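Local coordinates for uncharacterized protein (Sus scrofa, PDB 5BNF), which is porcine CD38, a member of the ADP-ribosyl cyclase family, modelled here as a single disulfide-rich chain, at residues A[32-41]-A[58-66]; A[150-161]-A[185-195]. All blocks are in the same frame, centred on the assembly; numbering follows the deposited sequence.

Contact 1. Residues A[32-41]-A[58-66]; sequences RDCQKIKKAF and YDLLMKLGH
Helix 34-41 and helix 59-64 pack nearly antiparallel, at 155° between their directions and 8.6 Å between axes, with Ala40 set against Leu61 and Ile37 against Leu64. Leu61 works with both of its methyls. Its CG is anti to the backbone N (chi1 -176°), which carries the branch into the groove between Ile37 and Phe41. Leu61 CD1 meets Ile37 CG2 at 3.8 Å, the two side chains crossing at about a right angle. Leu61 CD2 lies over one face of the Phe41 ring, 4.0 Å from its centroid and offset toward the rim, a CH-pi contact. Ala40 has only a methyl here, and its small size fits the close backbone approach to Leu61. Ile37 and Leu64 slide past each other in opposite directions. Ile37 CD1 and Leu64 CB are tight at 3.2 Å.

The pair belongs to the helical part of this ADP-ribosyl cyclase fold. Phe41 runs on into an aromatic cluster with Phe10, Trp111 and Phe139. Helix 10-25 flanks the first helix, tied to it by the disulfide Cys18-Cys34.

At the C-terminal end of helix 59-64 the contact turns polar. Arg32 bends at chi2 and chi3 and brings the edge of its guanidinium to two backbone carbonyls. Arg32 NH1 gives a bond of 2.9 Å to His66 O, in the carbonyl plane and fairly straight at 162°. Arg32 NH1 also bonds to Leu64 O at 3.3 Å, this time from above the carbonyl plane. Both oxygens lie in the guanidinium plane. NH2 adds a weak bond to His66 O.

Contact 2. Residues A[150-161]-A[185-195]; sequences NACGMVQVFLNG and KVHTLKAWVIH
Phe158 and Trp192 lie side by side and point the same way, on the sheet face they share with Met154, Gln156, Lys190 and Ile194. The Phe158 ring forms an offset stack with the five-membered ring of Trp192, centroids 4.8 Å apart and planes at 28°. Trp192 CD1 sits over one Phe158 face, toward the rim. At the edge of the same phenyl ring, Phe158 CD2 meets Ile194 CD1 at 4.0 Å. Further along, Met154 is bent at chi2 and chi3. This lays its SD and CE on the aliphatic chain of Lys190. Met154 CE is a tight 3.4 Å from Lys190 CD.

The other face is aliphatic and buried. Val155 CG2 touches Leu189 CG at 3.6 Å, and Val155 CG1 crosses Val186 at about a right angle. Val157 CG1 rests on Ala191 CB at 3.8 Å. Leu189 and Val193 continue onto helix 208-219.

Near the start, Gly153 O lies over the centre of one face of the His187 ring, 3.6 Å from the ring plane. His187 ND1 is hydrogen-bonded to Thr188 OG1. A beta bulge shifts the register here, between Gly153 and Met154. Lys185 NZ curls back to Ala151 O at 3.0 Å, approaching from above the carbonyl plane.

Backbone bonding is regular from Val155 N to Thr188 O onward, with the Gly153 bonds on the far side of the bulge. The two strands run parallel, at 21°, as neighbours in the four-stranded sheet. With helix 172-180 between them, they make a beta-alpha-beta crossover, the repeating element of a parallel alpha/beta sheet.

Contact 1 comes first along the chain and closes before contact 2 opens. Their centres are about 29 Å apart, on opposite sides of the centre of the chain. Contact 1 joins two helices, and contact 2 joins the two inner strands of the parallel sheet. They share no helix or strand. Helix 135-149 bridges them: Tyr58 and Met62 of contact 1 pack on it, and it ends just before Asn150 at the start of contact 2. There the contacts touch, His66 NE2 lying 3.9 Å from Asn150 ND2 in simple packing. Helix 135-149 thus connects the helical and sheet parts of the one ADP-ribosyl cyclase family region, and the contacts meet at its end.

Contact 1. Residues A[32-41]-A[58-66]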
loop_
_atom_site.group_PDB
_atom_site.type_symbol
_atom_site.label_atom_id
_atom_site.label_comp_id
_atom_site.label_asym_id
_atom_site.label_seq_id
_atom_site.Cartn_x
_atom_site.Cartn_y
_atom_site.Cartn_z
ATOM N N ARG A 32 -6.743 12.937 -15.945
ATOM C CA ARG A 32 -5.617 12.042 -16.185
ATOM C C ARG A 32 -5.860 11.138 -17.399
ATOM O O ARG A 32 -7.006 10.909 -17.790
ATOM C CB ARG A 32 -5.370 11.196 -14.929
ATOM C CG ARG A 32 -3.938 11.255 -14.408
ATOM C CD ARG A 32 -3.465 12.693 -14.213
ATOM N NE ARG A 32 -3.963 13.311 -12.985
ATOM C CZ ARG A 32 -3.504 13.033 -11.768
ATOM N NH1 ARG A 32 -2.536 12.139 -11.612
ATOM N NH2 ARG A 32 -4.003 13.656 -10.708
ATOM N N ASP A 33 -4.778 10.634 -17.995
ATOM C CA ASP A 33 -4.871 9.754 -19.162
ATOM C C ASP A 33 -4.459 8.324 -18.841
ATOM O O ASP A 33 -3.310 8.053 -18.511
ATOM C CB ASP A 33 -4.000 10.281 -20.299
ATOM C CG ASP A 33 -3.864 9.283 -21.436
ATOM O OD1 ASP A 33 -4.899 8.758 -21.902
ATOM O OD2 ASP A 33 -2.724 9.023 -21.872
ATOM N N CYS A 34 -5.405 7.405 -18.976
ATOM C CA CYS A 34 -5.167 6.008 -18.671
ATOM C C CYS A 34 -4.186 5.247 -19.553
ATOM O O CYS A 34 -3.401 4.441 -19.052
ATOM C CB CYS A 34 -6.505 5.282 -18.626
ATOM S SG CYS A 34 -7.412 5.702 -17.109
ATOM N N GLN A 35 -4.236 5.475 -20.861
ATOM C CA GLN A 35 -3.318 4.787 -21.764
ATOM C C GLN A 35 -1.873 5.176 -21.439
ATOM O O GLN A 35 -0.967 4.347 -21.515
ATOM C CB GLN A 35 -3.652 5.118 -23.222
ATOM C CG GLN A 35 -2.519 4.867 -24.227
ATOM C CD GLN A 35 -1.973 3.445 -24.214
ATOM O OE1 GLN A 35 -2.728 2.471 -24.244
ATOM N NE2 GLN A 35 -0.650 3.324 -24.190
ATOM N N LYS A 36 -1.668 6.433 -21.066
ATOM C CA LYS A 36 -0.342 6.925 -20.716
ATOM C C LYS A 36 0.150 6.162 -19.494
ATOM O O LYS A 36 1.302 5.736 -19.436
ATOM C CB LYS A 36 -0.411 8.415 -20.388
ATOM C CG LYS A 36 0.584 9.278 -21.137
ATOM C CD LYS A 36 -0.104 10.506 -21.717
ATOM C CE LYS A 36 -0.787 11.337 -20.636
ATOM N NZ LYS A 36 -1.572 12.462 -21.220
ATOM N N ILE A 37 -0.742 6.002 -18.519
ATOM C CA ILE A 37 -0.425 5.296 -17.286
ATOM C C ILE A 37 -0.039 3.850 -17.590
ATOM O O ILE A 37 1.033 3.394 -17.196
ATOM C CB ILE A 37 -1.633 5.298 -16.310
ATOM C CG1 ILE A 37 -1.979 6.730 -15.892
ATOM C CG2 ILE A 37 -1.308 4.480 -15.072
ATOM C CD1 ILE A 37 -0.942 7.397 -15.004
ATOM N N LYS A 38 -0.915 3.143 -18.299
ATOM C CA LYS A 38 -0.687 1.748 -18.664
ATOM C C LYS A 38 0.664 1.548 -19.334
ATOM O O LYS A 38 1.346 0.549 -19.096
ATOM C CB LYS A 38 -1.795 1.269 -19.600
ATOM C CG LYS A 38 -1.442 0.020 -20.385
ATOM C CD LYS A 38 -2.420 -0.209 -21.528
ATOM C CE LYS A 38 -1.781 -1.017 -22.646
ATOM N NZ LYS A 38 -2.675 -1.141 -23.834
ATOM N N LYS A 39 1.040 2.501 -20.177
ATOM C CA LYS A 39 2.309 2.436 -20.883
ATOM C C LYS A 39 3.456 2.497 -19.885
ATOM O O LYS A 39 4.406 1.725 -19.968
ATOM C CB LYS A 39 2.424 3.604 -21.866
ATOM C CG LYS A 39 3.699 3.592 -22.690
ATOM C CD LYS A 39 3.740 2.390 -23.615
ATOM C CE LYS A 39 5.028 2.369 -24.416
ATOM N NZ LYS A 39 5.124 1.128 -25.236
ATOM N N ALA A 40 3.358 3.424 -18.941
ATOM C CA ALA A 40 4.382 3.597 -17.920
ATOM C C ALA A 40 4.520 2.369 -17.018
ATOM O O ALA A 40 5.630 1.925 -16.710
ATOM C CB ALA A 40 4.056 4.806 -17.087
ATOM N N PHE A 41 3.385 1.838 -16.588
ATOM C CA PHE A 41 3.368 0.667 -15.732
ATOM C C PHE A 41 4.163 -0.418 -16.448
ATOM O O PHE A 41 5.185 -0.891 -15.952
ATOM C CB PHE A 41 1.926 0.194 -15.529
ATOM C CG PHE A 41 1.681 -0.494 -14.212
ATOM C CD1 PHE A 41 2.672 -1.265 -13.609
ATOM C CD2 PHE A 41 0.443 -0.390 -13.588
ATOM C CE1 PHE A 41 2.431 -1.922 -12.399
ATOM C CE2 PHE A 41 0.190 -1.040 -12.381
ATOM C CZ PHE A 41 1.188 -1.809 -11.785
ATOM N N TYR A 58 9.921 3.174 -11.461
ATOM C CA TYR A 58 8.531 3.608 -11.397
ATOM C C TYR A 58 8.342 5.124 -11.330
ATOM O O TYR A 58 7.220 5.599 -11.144
ATOM C CB TYR A 58 7.832 2.971 -10.196
ATOM C CG TYR A 58 7.521 1.497 -10.335
ATOM C CD1 TYR A 58 6.665 1.032 -11.326
ATOM C CD2 TYR A 58 8.036 0.572 -9.428
ATOM C CE1 TYR A 58 6.320 -0.321 -11.407
ATOM C CE2 TYR A 58 7.701 -0.776 -9.501
ATOM C CZ TYR A 58 6.848 -1.218 -10.487
ATOM O OH TYR A 58 6.541 -2.562 -10.557
ATOM N N ASP A 59 9.419 5.888 -11.479
ATOM C CA ASP A 59 9.300 7.343 -11.425
ATOM C C ASP A 59 8.167 7.823 -12.324
ATOM O O ASP A 59 7.176 8.376 -11.851
ATOM C CB ASP A 59 10.612 8.019 -11.836
ATOM C CG ASP A 59 11.727 7.788 -10.832
ATOM O OD1 ASP A 59 11.426 7.490 -9.657
ATOM O OD2 ASP A 59 12.908 7.919 -11.213
ATOM N N LEU A 60 8.312 7.588 -13.620
ATOM C CA LEU A 60 7.305 7.987 -14.590
ATOM C C LEU A 60 5.911 7.621 -14.092
ATOM O O LEU A 60 5.008 8.454 -14.079
ATOM C CB LEU A 60 7.582 7.289 -15.926
ATOM C CG LEU A 60 6.810 7.664 -17.201
ATOM C CD1 LEU A 60 5.328 7.507 -16.990
ATOM C CD2 LEU A 60 7.114 9.097 -17.590
ATOM N N LEU A 61 5.739 6.370 -13.685
ATOM C CA LEU A 61 4.443 5.906 -13.208
ATOM C C LEU A 61 3.942 6.637 -11.960
ATOM O O LEU A 61 2.760 6.948 -11.860
ATOM C CB LEU A 61 4.489 4.402 -12.942
ATOM C CG LEU A 61 3.163 3.774 -12.517
ATOM C CD1 LEU A 61 2.105 4.019 -13.574
ATOM C CD2 LEU A 61 3.365 2.295 -12.297
ATOM N N MET A 62 4.830 6.908 -11.011
ATOM C CA MET A 62 4.432 7.598 -9.789
ATOM C C MET A 62 4.114 9.059 -10.065
ATOM O O MET A 62 3.376 9.698 -9.318
ATOM C CB MET A 62 5.534 7.487 -8.733
ATOM C CG MET A 62 5.798 6.057 -8.320
ATOM S SD MET A 62 4.275 5.245 -7.802
ATOM C CE MET A 62 4.674 4.781 -6.158
ATOM N N LYS A 63 4.673 9.575 -11.154
ATOM C CA LYS A 63 4.466 10.957 -11.556
ATOM C C LYS A 63 3.110 11.096 -12.245
ATOM O O LYS A 63 2.351 12.012 -11.954
ATOM C CB LYS A 63 5.591 11.386 -12.501
ATOM C CG LYS A 63 5.642 12.869 -12.812
ATOM C CD LYS A 63 6.830 13.187 -13.704
ATOM C CE LYS A 63 7.092 14.686 -13.778
ATOM N NZ LYS A 63 8.136 15.010 -14.796
ATOM N N LEU A 64 2.800 10.174 -13.146
ATOM C CA LEU A 64 1.533 10.221 -13.865
ATOM C C LEU A 64 0.349 9.756 -13.033
ATOM O O LEU A 64 -0.798 9.987 -13.406
ATOM C CB LEU A 64 1.606 9.371 -15.130
ATOM C CG LEU A 64 2.598 9.796 -16.214
ATOM C CD1 LEU A 64 2.543 8.768 -17.329
ATOM C CD2 LEU A 64 2.258 11.187 -16.754
ATOM N N GLY A 65 0.620 9.098 -11.911
ATOM C CA GLY A 65 -0.464 8.611 -11.077
ATOM C C GLY A 65 -0.544 9.254 -9.704
ATOM O O GLY A 65 -1.318 8.815 -8.852
ATOM N N HIS A 66 0.249 10.292 -9.478
ATOM C CA HIS A 66 0.225 10.956 -8.187
ATOM C C HIS A 66 -1.138 11.562 -7.885
ATOM O O HIS A 66 -1.840 12.028 -8.782
ATOM C CB HIS A 66 1.289 12.052 -8.115
ATOM C CG HIS A 66 1.228 12.855 -6.854
ATOM N ND1 HIS A 66 0.212 13.749 -6.591
ATOM C CD2 HIS A 66 2.023 12.860 -5.757
ATOM C CE1 HIS A 66 0.382 14.266 -5.388
ATOM N NE2 HIS A 66 1.474 13.743 -4.860
#

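Contact 2. Residues A[150-161]-A[185-195]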
loop_
_atom_site.group_PDB
_atom_site.type_symbol
_atom_site.label_atom_id
_atom_site.label_comp_id
_atom_site.label_asym_id
_atom_site.label_seq_id
_atom_site.Cartn_x
_atom_site.Cartn_y
_atom_site.Cartn_z
ATOM N N ASN A 150 2.610 11.655 1.969
ATOM C CA ASN A 150 1.610 12.654 1.604
ATOM C C ASN A 150 0.451 12.746 2.589
ATOM O O ASN A 150 -0.533 13.446 2.332
ATOM C CB ASN A 150 1.032 12.360 0.214
ATOM C CG ASN A 150 2.081 12.387 -0.881
ATOM O OD1 ASN A 150 2.915 13.291 -0.939
ATOM N ND2 ASN A 150 2.028 11.401 -1.771
ATOM N N ALA A 151 0.552 12.031 3.702
ATOM C CA ALA A 151 -0.513 12.058 4.699
ATOM C C ALA A 151 -0.452 13.370 5.468
ATOM O O ALA A 151 0.627 13.860 5.777
ATOM C CB ALA A 151 -0.372 10.879 5.652
ATOM N N CYS A 152 -1.617 13.941 5.753
ATOM C CA CYS A 152 -1.699 15.193 6.495
ATOM C C CYS A 152 -2.850 15.148 7.485
ATOM O O CYS A 152 -3.830 14.421 7.286
ATOM C CB CYS A 152 -1.882 16.385 5.542
ATOM S SG CYS A 152 -3.192 16.185 4.289
ATOM N N GLY A 153 -2.716 15.929 8.555
ATOM C CA GLY A 153 -3.746 15.983 9.578
ATOM C C GLY A 153 -3.701 14.784 10.502
ATOM O O GLY A 153 -2.665 14.461 11.082
ATOM N N MET A 154 -4.834 14.118 10.635
ATOM C CA MET A 154 -4.931 12.951 11.485
ATOM C C MET A 154 -4.998 11.684 10.637
ATOM O O MET A 154 -5.795 11.590 9.707
ATOM C CB MET A 154 -6.171 13.069 12.372
ATOM C CG MET A 154 -6.388 11.896 13.290
ATOM S SD MET A 154 -7.495 10.697 12.555
ATOM C CE MET A 154 -9.067 11.345 13.109
ATOM N N VAL A 155 -4.139 10.721 10.956
ATOM C CA VAL A 155 -4.105 9.453 10.242
ATOM C C VAL A 155 -4.607 8.340 11.150
ATOM O O VAL A 155 -4.525 8.433 12.378
ATOM C CB VAL A 155 -2.673 9.092 9.769
ATOM C CG1 VAL A 155 -2.170 10.140 8.821
ATOM C CG2 VAL A 155 -1.736 8.971 10.963
ATOM N N GLN A 156 -5.114 7.281 10.534
ATOM C CA GLN A 156 -5.638 6.149 11.272
ATOM C C GLN A 156 -5.038 4.834 10.801
ATOM O O GLN A 156 -4.576 4.715 9.665
ATOM C CB GLN A 156 -7.158 6.068 11.101
ATOM C CG GLN A 156 -7.926 7.253 11.619
ATOM C CD GLN A 156 -9.409 7.131 11.328
ATOM O OE1 GLN A 156 -9.876 7.494 10.256
ATOM N NE2 GLN A 156 -10.151 6.589 12.281
ATOM N N VAL A 157 -5.054 3.842 11.683
ATOM C CA VAL A 157 -4.557 2.522 11.341
ATOM C C VAL A 157 -5.402 1.512 12.088
ATOM O O VAL A 157 -5.660 1.680 13.279
ATOM C CB VAL A 157 -3.070 2.347 11.722
ATOM C CG1 VAL A 157 -2.882 2.518 13.216
ATOM C CG2 VAL A 157 -2.578 0.979 11.265
ATOM N N PHE A 158 -5.872 0.485 11.382
ATOM C CA PHE A 158 -6.684 -0.555 12.010
ATOM C C PHE A 158 -5.838 -1.800 12.240
ATOM O O PHE A 158 -5.156 -2.282 11.337
ATOM C CB PHE A 158 -7.913 -0.896 11.152
ATOM C CG PHE A 158 -8.918 0.220 11.065
ATOM C CD1 PHE A 158 -8.636 1.377 10.356
ATOM C CD2 PHE A 158 -10.142 0.122 11.719
ATOM C CE1 PHE A 158 -9.562 2.421 10.301
ATOM C CE2 PHE A 158 -11.067 1.159 11.667
ATOM C CZ PHE A 158 -10.776 2.308 10.957
ATOM N N LEU A 159 -5.884 -2.310 13.464
ATOM C CA LEU A 159 -5.113 -3.478 13.835
ATOM C C LEU A 159 -6.036 -4.565 14.354
ATOM O O LEU A 159 -7.166 -4.289 14.760
ATOM C CB LEU A 159 -4.088 -3.093 14.899
ATOM C CG LEU A 159 -3.233 -1.882 14.515
ATOM C CD1 LEU A 159 -2.331 -1.484 15.671
ATOM C CD2 LEU A 159 -2.418 -2.223 13.279
ATOM N N ASN A 160 -5.535 -5.796 14.339
ATOM C CA ASN A 160 -6.291 -6.964 14.766
ATOM C C ASN A 160 -6.016 -7.397 16.196
ATOM O O ASN A 160 -4.958 -7.942 16.500
ATOM C CB ASN A 160 -6.001 -8.122 13.817
ATOM C CG ASN A 160 -6.799 -9.354 14.146
ATOM O OD1 ASN A 160 -7.729 -9.258 14.972
ATOM N ND2 ASN A 160 -6.500 -10.422 13.572
ATOM N N GLY A 161 -6.991 -7.169 17.069
ATOM C CA GLY A 161 -6.833 -7.541 18.459
ATOM C C GLY A 161 -6.886 -9.036 18.712
ATOM O O GLY A 161 -6.639 -9.479 19.835
ATOM N N LYS A 185 3.320 17.497 8.843
ATOM C CA LYS A 185 2.022 17.410 8.184
ATOM C C LYS A 185 1.024 16.566 8.980
ATOM O O LYS A 185 -0.185 16.807 8.934
ATOM C CB LYS A 185 2.222 16.821 6.787
ATOM C CG LYS A 185 3.256 17.604 5.971
ATOM C CD LYS A 185 4.055 16.736 5.004
ATOM C CE LYS A 185 3.299 16.441 3.713
ATOM N NZ LYS A 185 1.992 15.764 3.933
ATOM N N VAL A 186 1.531 15.569 9.699
ATOM C CA VAL A 186 0.685 14.698 10.507
ATOM C C VAL A 186 0.926 14.987 11.985
ATOM O O VAL A 186 2.050 14.868 12.474
ATOM C CB VAL A 186 0.980 13.208 10.222
ATOM C CG1 VAL A 186 0.308 12.335 11.262
ATOM C CG2 VAL A 186 0.475 12.836 8.840
ATOM N N HIS A 187 -0.133 15.365 12.694
ATOM C CA HIS A 187 -0.017 15.682 14.110
ATOM C C HIS A 187 -0.501 14.559 15.014
ATOM O O HIS A 187 -0.021 14.404 16.136
ATOM C CB HIS A 187 -0.803 16.959 14.424
ATOM C CG HIS A 187 -2.248 16.882 14.041
ATOM N ND1 HIS A 187 -3.111 15.952 14.581
ATOM C CD2 HIS A 187 -2.974 17.587 13.142
ATOM C CE1 HIS A 187 -4.305 16.085 14.030
ATOM N NE2 HIS A 187 -4.248 17.072 13.153
ATOM N N THR A 188 -1.449 13.770 14.532
ATOM C CA THR A 188 -1.987 12.691 15.345
ATOM C C THR A 188 -2.172 11.416 14.559
ATOM O O THR A 188 -2.515 11.444 13.382
ATOM C CB THR A 188 -3.380 13.066 15.937
ATOM O OG1 THR A 188 -3.247 14.204 16.796
ATOM C CG2 THR A 188 -3.965 11.905 16.730
ATOM N N LEU A 189 -1.936 10.295 15.225
ATOM C CA LEU A 189 -2.153 8.993 14.624
ATOM C C LEU A 189 -3.044 8.252 15.600
ATOM O O LEU A 189 -2.722 8.138 16.777
ATOM C CB LEU A 189 -0.848 8.225 14.435
ATOM C CG LEU A 189 -1.049 6.838 13.812
ATOM C CD1 LEU A 189 0.218 6.415 13.104
ATOM C CD2 LEU A 189 -1.437 5.821 14.873
ATOM N N LYS A 190 -4.177 7.773 15.117
ATOM C CA LYS A 190 -5.097 7.051 15.975
ATOM C C LYS A 190 -5.116 5.594 15.570
ATOM O O LYS A 190 -5.211 5.271 14.388
ATOM C CB LYS A 190 -6.502 7.652 15.864
ATOM C CG LYS A 190 -6.606 9.046 16.465
ATOM C CD LYS A 190 -7.752 9.849 15.871
ATOM C CE LYS A 190 -9.051 9.057 15.833
ATOM N NZ LYS A 190 -9.449 8.538 17.166
ATOM N N ALA A 191 -5.011 4.708 16.550
ATOM C CA ALA A 191 -5.026 3.288 16.252
ATOM C C ALA A 191 -6.292 2.661 16.801
ATOM O O ALA A 191 -6.733 3.009 17.891
ATOM C CB ALA A 191 -3.798 2.609 16.856
ATOM N N TRP A 192 -6.884 1.756 16.029
ATOM C CA TRP A 192 -8.092 1.054 16.450
ATOM C C TRP A 192 -7.774 -0.434 16.484
ATOM O O TRP A 192 -7.375 -1.012 15.470
ATOM C CB TRP A 192 -9.259 1.281 15.468
ATOM C CG TRP A 192 -9.654 2.718 15.239
ATOM C CD1 TRP A 192 -9.248 3.528 14.216
ATOM C CD2 TRP A 192 -10.513 3.516 16.063
ATOM N NE1 TRP A 192 -9.800 4.782 14.352
ATOM C CE2 TRP A 192 -10.579 4.801 15.479
ATOM C CE3 TRP A 192 -11.232 3.272 17.239
ATOM C CZ2 TRP A 192 -11.337 5.838 16.031
ATOM C CZ3 TRP A 192 -11.986 4.302 17.788
ATOM C CH2 TRP A 192 -12.030 5.569 17.183
ATOM N N VAL A 193 -7.926 -1.051 17.651
ATOM C CA VAL A 193 -7.686 -2.480 17.778
ATOM C C VAL A 193 -9.065 -3.133 17.777
ATOM O O VAL A 193 -9.889 -2.883 18.664
ATOM C CB VAL A 193 -6.930 -2.822 19.081
ATOM C CG1 VAL A 193 -6.744 -4.319 19.201
ATOM C CG2 VAL A 193 -5.575 -2.145 19.086
ATOM N N ILE A 194 -9.312 -3.957 16.765
ATOM C CA ILE A 194 -10.596 -4.621 16.614
ATOM C C ILE A 194 -10.657 -5.937 17.361
ATOM O O ILE A 194 -9.758 -6.768 17.253
ATOM C CB ILE A 194 -10.900 -4.901 15.136
ATOM C CG1 ILE A 194 -10.451 -3.721 14.277
ATOM C CG2 ILE A 194 -12.383 -5.145 14.957
ATOM C CD1 ILE A 194 -11.028 -2.395 14.705
ATOM N N HIS A 195 -11.730 -6.117 18.122
ATOM C CA HIS A 195 -11.936 -7.335 18.893
ATOM C C HIS A 195 -13.252 -7.995 18.506
ATOM O O HIS A 195 -14.245 -7.319 18.238
ATOM C CB HIS A 195 -11.972 -7.036 20.394
ATOM C CG HIS A 195 -10.671 -6.557 20.952
ATOM N ND1 HIS A 195 -9.463 -7.133 20.625
ATOM C CD2 HIS A 195 -10.392 -5.582 21.849
ATOM C CE1 HIS A 195 -8.496 -6.533 21.294
ATOM N NE2 HIS A 195 -9.033 -5.590 22.046
#